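Local atomic coordinates of transketolase (Campylobacter jejuni, PDB entry 3M6L), a protein that belongs to the transketolase family of thiamine diphosphate-dependent enzymes and binds this cofactor together with a calcium ion and ribose-5-phosphate. Residues 439-444 and 496-501. Sequence-based numbering, arbitrary orientation.
Sequences FFIFTH and SAFVLS. With R5P (ribose-5-phosphate), chain F.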
loop_
_atom_site.group_PDB
_atom_site.type_symbol
_atom_site.label_atom_id
_atom_site.label_comp_id
_atom_site.label_asym_id
_atom_site.label_seq_id
_atom_site.Cartn_x
_atom_site.Cartn_y
_atom_site.Cartn_z
ATOM N N PHE A 439 2.940 7.089 -16.006
ATOM C CA PHE A 439 2.897 8.379 -15.315
ATOM C C PHE A 439 1.894 8.425 -14.204
ATOM O O PHE A 439 0.764 8.001 -14.366
ATOM C CB PHE A 439 2.593 9.536 -16.327
ATOM C CG PHE A 439 3.426 9.405 -17.558
ATOM C CD1 PHE A 439 4.765 9.695 -17.495
ATOM C CD2 PHE A 439 2.896 8.926 -18.773
ATOM C CE1 PHE A 439 5.585 9.484 -18.598
ATOM C CE2 PHE A 439 3.749 8.719 -19.877
ATOM C CZ PHE A 439 5.063 9.021 -19.768
ATOM N N PHE A 440 2.348 8.878 -13.028
ATOM C CA PHE A 440 1.527 8.905 -11.835
ATOM C C PHE A 440 1.130 10.289 -11.473
ATOM O O PHE A 440 2.004 11.161 -11.322
ATOM C CB PHE A 440 2.285 8.227 -10.630
ATOM C CG PHE A 440 2.495 6.787 -10.831
ATOM C CD1 PHE A 440 1.646 5.846 -10.228
ATOM C CD2 PHE A 440 3.512 6.280 -11.645
ATOM C CE1 PHE A 440 1.889 4.486 -10.440
ATOM C CE2 PHE A 440 3.675 4.952 -11.842
ATOM C CZ PHE A 440 2.850 4.076 -11.223
ATOM N N ILE A 441 -0.166 10.541 -11.374
ATOM C CA ILE A 441 -0.631 11.921 -11.191
ATOM C C ILE A 441 -1.237 12.029 -9.782
ATOM O O ILE A 441 -2.198 11.341 -9.447
ATOM C CB ILE A 441 -1.739 12.212 -12.199
ATOM C CG1 ILE A 441 -1.291 11.925 -13.647
ATOM C CG2 ILE A 441 -2.293 13.607 -11.892
ATOM C CD1 ILE A 441 -0.093 12.613 -13.997
ATOM N N PHE A 442 -0.610 12.848 -8.919
ATOM C CA PHE A 442 -0.969 12.887 -7.553
ATOM C C PHE A 442 -1.273 14.328 -7.167
ATOM O O PHE A 442 -0.355 15.122 -6.971
ATOM C CB PHE A 442 0.196 12.436 -6.643
ATOM C CG PHE A 442 0.645 10.984 -6.826
ATOM C CD1 PHE A 442 -0.273 9.935 -7.010
ATOM C CD2 PHE A 442 1.948 10.726 -6.815
ATOM C CE1 PHE A 442 0.200 8.603 -7.103
ATOM C CE2 PHE A 442 2.441 9.413 -6.942
ATOM C CZ PHE A 442 1.495 8.374 -7.103
ATOM N N THR A 443 -2.517 14.624 -6.983
ATOM C CA THR A 443 -2.960 15.927 -6.562
ATOM C C THR A 443 -3.117 16.047 -5.023
ATOM O O THR A 443 -2.977 15.058 -4.205
ATOM C CB THR A 443 -4.266 16.345 -7.326
ATOM O OG1 THR A 443 -5.405 15.693 -6.776
ATOM C CG2 THR A 443 -4.106 16.059 -8.826
ATOM N N HIS A 444 -3.465 17.227 -4.548
ATOM C CA HIS A 444 -3.745 17.480 -3.135
ATOM C C HIS A 444 -2.551 17.136 -2.293
ATOM O O HIS A 444 -2.602 16.319 -1.378
ATOM C CB HIS A 444 -4.978 16.701 -2.722
ATOM C CG HIS A 444 -6.237 17.209 -3.360
ATOM N ND1 HIS A 444 -6.446 17.146 -4.721
ATOM C CD2 HIS A 444 -7.404 17.608 -2.798
ATOM C CE1 HIS A 444 -7.644 17.674 -4.974
ATOM N NE2 HIS A 444 -8.274 17.893 -3.825
ATOM N N SER A 496 7.629 8.536 -13.923
ATOM C CA SER A 496 7.577 9.866 -13.212
ATOM C C SER A 496 6.236 9.978 -12.398
ATOM O O SER A 496 5.198 9.499 -12.841
ATOM C CB SER A 496 7.663 11.050 -14.204
ATOM O OG SER A 496 8.919 11.127 -14.861
ATOM N N ALA A 497 6.283 10.708 -11.332
ATOM C CA ALA A 497 5.145 11.145 -10.581
ATOM C C ALA A 497 5.062 12.651 -10.681
ATOM O O ALA A 497 6.126 13.316 -10.656
ATOM C CB ALA A 497 5.225 10.688 -9.045
ATOM N N PHE A 498 3.846 13.147 -10.716
ATOM C CA PHE A 498 3.543 14.555 -10.716
ATOM C C PHE A 498 2.767 14.898 -9.436
ATOM O O PHE A 498 1.652 14.407 -9.189
ATOM C CB PHE A 498 2.719 14.958 -11.984
ATOM C CG PHE A 498 3.519 14.783 -13.203
ATOM C CD1 PHE A 498 4.272 15.794 -13.782
ATOM C CD2 PHE A 498 3.510 13.564 -13.813
ATOM C CE1 PHE A 498 5.041 15.498 -14.913
ATOM C CE2 PHE A 498 4.270 13.302 -14.906
ATOM C CZ PHE A 498 5.021 14.275 -15.486
ATOM N N VAL A 499 3.390 15.704 -8.581
ATOM C CA VAL A 499 2.886 16.059 -7.278
ATOM C C VAL A 499 2.352 17.445 -7.339
ATOM O O VAL A 499 3.119 18.403 -7.548
ATOM C CB VAL A 499 3.954 15.969 -6.173
ATOM C CG1 VAL A 499 3.443 16.464 -4.794
ATOM C CG2 VAL A 499 4.413 14.514 -6.188
ATOM N N LEU A 500 1.010 17.575 -7.234
ATOM C CA LEU A 500 0.286 18.808 -7.709
ATOM C C LEU A 500 -0.596 19.354 -6.585
ATOM O O LEU A 500 -1.165 18.598 -5.788
ATOM C CB LEU A 500 -0.595 18.425 -8.920
ATOM C CG LEU A 500 0.151 17.769 -10.032
ATOM C CD1 LEU A 500 -0.708 16.917 -11.028
ATOM C CD2 LEU A 500 1.093 18.689 -10.742
ATOM N N SER A 501 -0.867 20.673 -6.616
ATOM C CA SER A 501 -1.627 21.318 -5.588
ATOM C C SER A 501 -3.119 21.314 -5.823
ATOM O O SER A 501 -3.568 21.344 -7.034
ATOM C CB SER A 501 -1.182 22.770 -5.408
ATOM O OG SER A 501 -1.613 23.526 -6.560
HETATM C C1 R5P F . -12.282 12.399 0.402
HETATM O O1 R5P F . -12.873 11.665 1.526
HETATM C C2 R5P F . -13.229 13.486 -0.129
HETATM O O2 R5P F . -14.251 12.992 -1.018
HETATM C C3 R5P F . -12.612 14.803 -0.677
HETATM O O3 R5P F . -13.091 15.629 0.376
HETATM C C4 R5P F . -13.163 15.596 -1.907
HETATM O O4 R5P F . -13.561 14.675 -2.942
HETATM C C5 R5P F . -12.236 16.772 -2.407
HETATM O O5 R5P F . -12.890 17.898 -3.118
HETATM P P R5P F . -12.024 19.068 -3.902
HETATM O O1P R5P F . -11.892 18.768 -5.497
HETATM O O2P R5P F . -10.606 18.989 -3.118
HETATM O O3P R5P F . -12.497 20.477 -3.724
#
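Two neighbouring strands of the parallel sheet in the pyrimidine-binding domain, 439-443 and 496-499, run side by side at 16° and lead at their C-terminal ends to a ribose-5-phosphate site. Backbone bonds alternate between them. Phe440 N donates to Ser496 O (2.9 Å), Phe440 O takes the amide of Phe498, Phe442 N reaches Phe498 O, and Leu500 N closes on Phe442 O (2.8 Å). The CA atoms of Ala497 and Val499 also turn their hydrogens to Phe440 O and Phe442 O, so each of these two carbonyls meets a CH as well as an NH.

Side chains separate onto the two faces. On the face of Ile441 and Phe498, Ile441 CD1 lies 3.7 Å from Phe498 CD2, while its other branch, CG2, set anti to the backbone N, meets Leu500 CD1 at 3.8 Å. Helix 479-491 covers Phe498, whose ring stacks on Trp486, and helix 343-357 adjoins Ile441 and Leu500. On the other face the Phe442 ring leans back toward the start of its strand, so that CE2 comes to 3.7 Å from Ala497 CB on the neighbouring strand, and meets Phe465 edge-to-face.

Beyond the strand, His444 is held through both ring nitrogens: ND1 donates to Thr443 OG1 (2.7 Å), and NE2 to phosphate oxygen O2P of ribose-5-phosphate (2.7 Å, 162° at the hydrogen). The first bond probably fixes the ring's rotation so that NE2 points at the phosphate; Thr443 OG1 is itself bonded to Asn372. Arg344 and Arg502 bind the same ligand, which sits, as is usual in parallel alpha/beta folds, at the C-terminal edge of the sheet.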